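Local coordinates for protein lovastatin nonaketide synthase, polyketide synthase component (Aspergillus terreus, PDB 7CPX) that builds the dihydromonacolin L precursor of lovastatin from nine malonyl-CoA units, together with its enoyl-reductase partner LovC, as an iterative homodimeric polyketide synthase, at residues F2288-F2292 / F2370-V2374. The protein carries 2 engineered substitutions. Sequence-based numbering, arbitrary orientation.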
loop_
_atom_site.group_PDB
_atom_site.type_symbol
_atom_site.label_atom_id
_atom_site.label_comp_id
_atom_site.label_asym_id
_atom_site.label_seq_id
_atom_site.Cartn_x
_atom_site.Cartn_y
_atom_site.Cartn_z
ATOM N N PHE A 2288 -17.916 40.973 46.538
ATOM C CA PHE A 2288 -18.067 41.819 45.367
ATOM C C PHE A 2288 -19.501 42.312 45.294
ATOM O O PHE A 2288 -20.429 41.638 45.748
ATOM C CB PHE A 2288 -17.703 41.066 44.083
ATOM C CG PHE A 2288 -18.566 39.862 43.827
ATOM C CD1 PHE A 2288 -19.798 39.994 43.215
ATOM C CD2 PHE A 2288 -18.143 38.598 44.196
ATOM C CE1 PHE A 2288 -20.593 38.895 42.978
ATOM C CE2 PHE A 2288 -18.933 37.493 43.960
ATOM C CZ PHE A 2288 -20.161 37.640 43.349
ATOM N N PHE A 2289 -19.670 43.500 44.714
ATOM C CA PHE A 2289 -20.982 44.044 44.361
ATOM C C PHE A 2289 -20.855 44.508 42.913
ATOM O O PHE A 2289 -20.563 45.674 42.640
ATOM C CB PHE A 2289 -21.397 45.172 45.306
ATOM C CG PHE A 2289 -22.873 45.486 45.279
ATOM C CD1 PHE A 2289 -23.619 45.318 44.125
ATOM C CD2 PHE A 2289 -23.511 45.948 46.416
ATOM C CE1 PHE A 2289 -24.969 45.608 44.106
ATOM C CE2 PHE A 2289 -24.861 46.238 46.403
ATOM C CZ PHE A 2289 -25.591 46.067 45.246
ATOM N N VAL A 2290 -21.078 43.585 41.987
ATOM C CA VAL A 2290 -20.942 43.860 40.563
ATOM C C VAL A 2290 -22.287 44.332 40.035
ATOM O O VAL A 2290 -23.281 43.599 40.095
ATOM C CB VAL A 2290 -20.457 42.620 39.799
ATOM C CG1 VAL A 2290 -20.339 42.931 38.320
ATOM C CG2 VAL A 2290 -19.128 42.146 40.349
ATOM N N MET A 2291 -22.319 45.553 39.514
ATOM C CA MET A 2291 -23.517 46.138 38.931
ATOM C C MET A 2291 -23.352 46.155 37.418
ATOM O O MET A 2291 -22.433 46.795 36.897
ATOM C CB MET A 2291 -23.754 47.542 39.482
ATOM C CG MET A 2291 -24.521 47.558 40.795
ATOM S SD MET A 2291 -24.151 49.003 41.805
ATOM C CE MET A 2291 -22.588 48.510 42.523
ATOM N N PHE A 2292 -24.243 45.454 36.722
ATOM C CA PHE A 2292 -24.125 45.241 35.281
ATOM C C PHE A 2292 -24.537 46.512 34.556
ATOM O O PHE A 2292 -25.713 46.743 34.269
ATOM C CB PHE A 2292 -24.972 44.052 34.847
ATOM C CG PHE A 2292 -24.340 42.722 35.136
ATOM C CD1 PHE A 2292 -23.871 42.421 36.400
ATOM C CD2 PHE A 2292 -24.225 41.769 34.141
ATOM C CE1 PHE A 2292 -23.291 41.199 36.666
ATOM C CE2 PHE A 2292 -23.648 40.545 34.400
ATOM C CZ PHE A 2292 -23.180 40.257 35.664
ATOM N N PHE A 2370 -17.149 39.720 34.174
ATOM C CA PHE A 2370 -17.661 39.704 35.539
ATOM C C PHE A 2370 -16.601 39.209 36.513
ATOM O O PHE A 2370 -16.482 39.723 37.632
ATOM C CB PHE A 2370 -18.909 38.827 35.618
ATOM C CG PHE A 2370 -19.455 38.678 37.006
ATOM C CD1 PHE A 2370 -18.988 37.686 37.844
ATOM C CD2 PHE A 2370 -20.436 39.533 37.472
ATOM C CE1 PHE A 2370 -19.482 37.549 39.119
ATOM C CE2 PHE A 2370 -20.938 39.400 38.746
ATOM C CZ PHE A 2370 -20.462 38.406 39.573
ATOM N N ALA A 2371 -15.832 38.200 36.109
ATOM C CA ALA A 2371 -14.769 37.683 36.960
ATOM C C ALA A 2371 -13.741 38.761 37.250
ATOM O O ALA A 2371 -13.304 38.936 38.393
ATOM C CB ALA A 2371 -14.099 36.491 36.282
ATOM N N GLU A 2372 -13.338 39.494 36.215
ATOM C CA GLU A 2372 -12.359 40.551 36.407
ATOM C C GLU A 2372 -12.931 41.687 37.236
ATOM O O GLU A 2372 -12.195 42.333 37.981
ATOM C CB GLU A 2372 -11.871 41.072 35.060
ATOM C CG GLU A 2372 -10.638 41.949 35.167
ATOM C CD GLU A 2372 -9.342 41.165 35.088
ATOM O OE1 GLU A 2372 -9.346 40.050 34.525
ATOM O OE2 GLU A 2372 -8.314 41.667 35.589
ATOM N N ALA A 2373 -14.236 41.944 37.130
ATOM C CA ALA A 2373 -14.853 42.949 37.991
ATOM C C ALA A 2373 -14.836 42.512 39.449
ATOM O O ALA A 2373 -14.571 43.321 40.346
ATOM C CB ALA A 2373 -16.282 43.226 37.536
ATOM N N VAL A 2374 -15.122 41.236 39.705
ATOM C CA VAL A 2374 -15.039 40.714 41.066
ATOM C C VAL A 2374 -13.616 40.845 41.588
ATOM O O VAL A 2374 -13.383 41.263 42.730
ATOM C CB VAL A 2374 -15.518 39.252 41.108
ATOM C CG1 VAL A 2374 -15.227 38.639 42.464
ATOM C CG2 VAL A 2374 -16.995 39.172 40.797
#
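F2370 of the helix meets F2288 and F2292 of the strand, its ring lying between theirs, and V2290 and V2374 share in the burial. F2370 meets F2288 in an offset edge-to-face pair: the planes stand at 86°, the centroids lie 5.3 Å apart, and the edge of F2370 is presented to the face of F2288. With F2292 the geometry differs. Those two rings meet rim to rim, tilted by 39°, so neither covers the other, and CD2 of F2370 lies 3.4 Å from CZ of F2292. CG trans to the backbone N directs the F2370 ring toward the strand, where its CZ meets F2288 and its CD2 meets F2292.

A CH-pi contact adds to the cluster. CG2 of V2374 sits 3.7 Å from the F2288 ring centroid and close to the ring normal, hence over the face, while CG1 of V2374 leans toward the CD2 side of the same ring.

V2290 adds apolar contacts to both an aromatic and aliphatic partners. Its CB packs against CE2 of F2370 at 3.4 Å. Among the methyls, its CG2 meets CG2 of V2374, and CG1 lies 4.1 Å from CB of A2373. No hydrogen bond crosses the interface; all six touching residues are buried, and F2292 is also one of the residues of the NADP pocket.

Helix 2363-2385 thus packs on one face of the parallel Rossmann-type sheet of the ketoreductase domain, its segment running at 138° to the strand. Helix 2167-2178 touches both F2370 and F2292 through L2172, whereas M2291 turns to helix 2305-2323; strand 2288-2294 itself lies between strands 2236-2241 and 2329-2333.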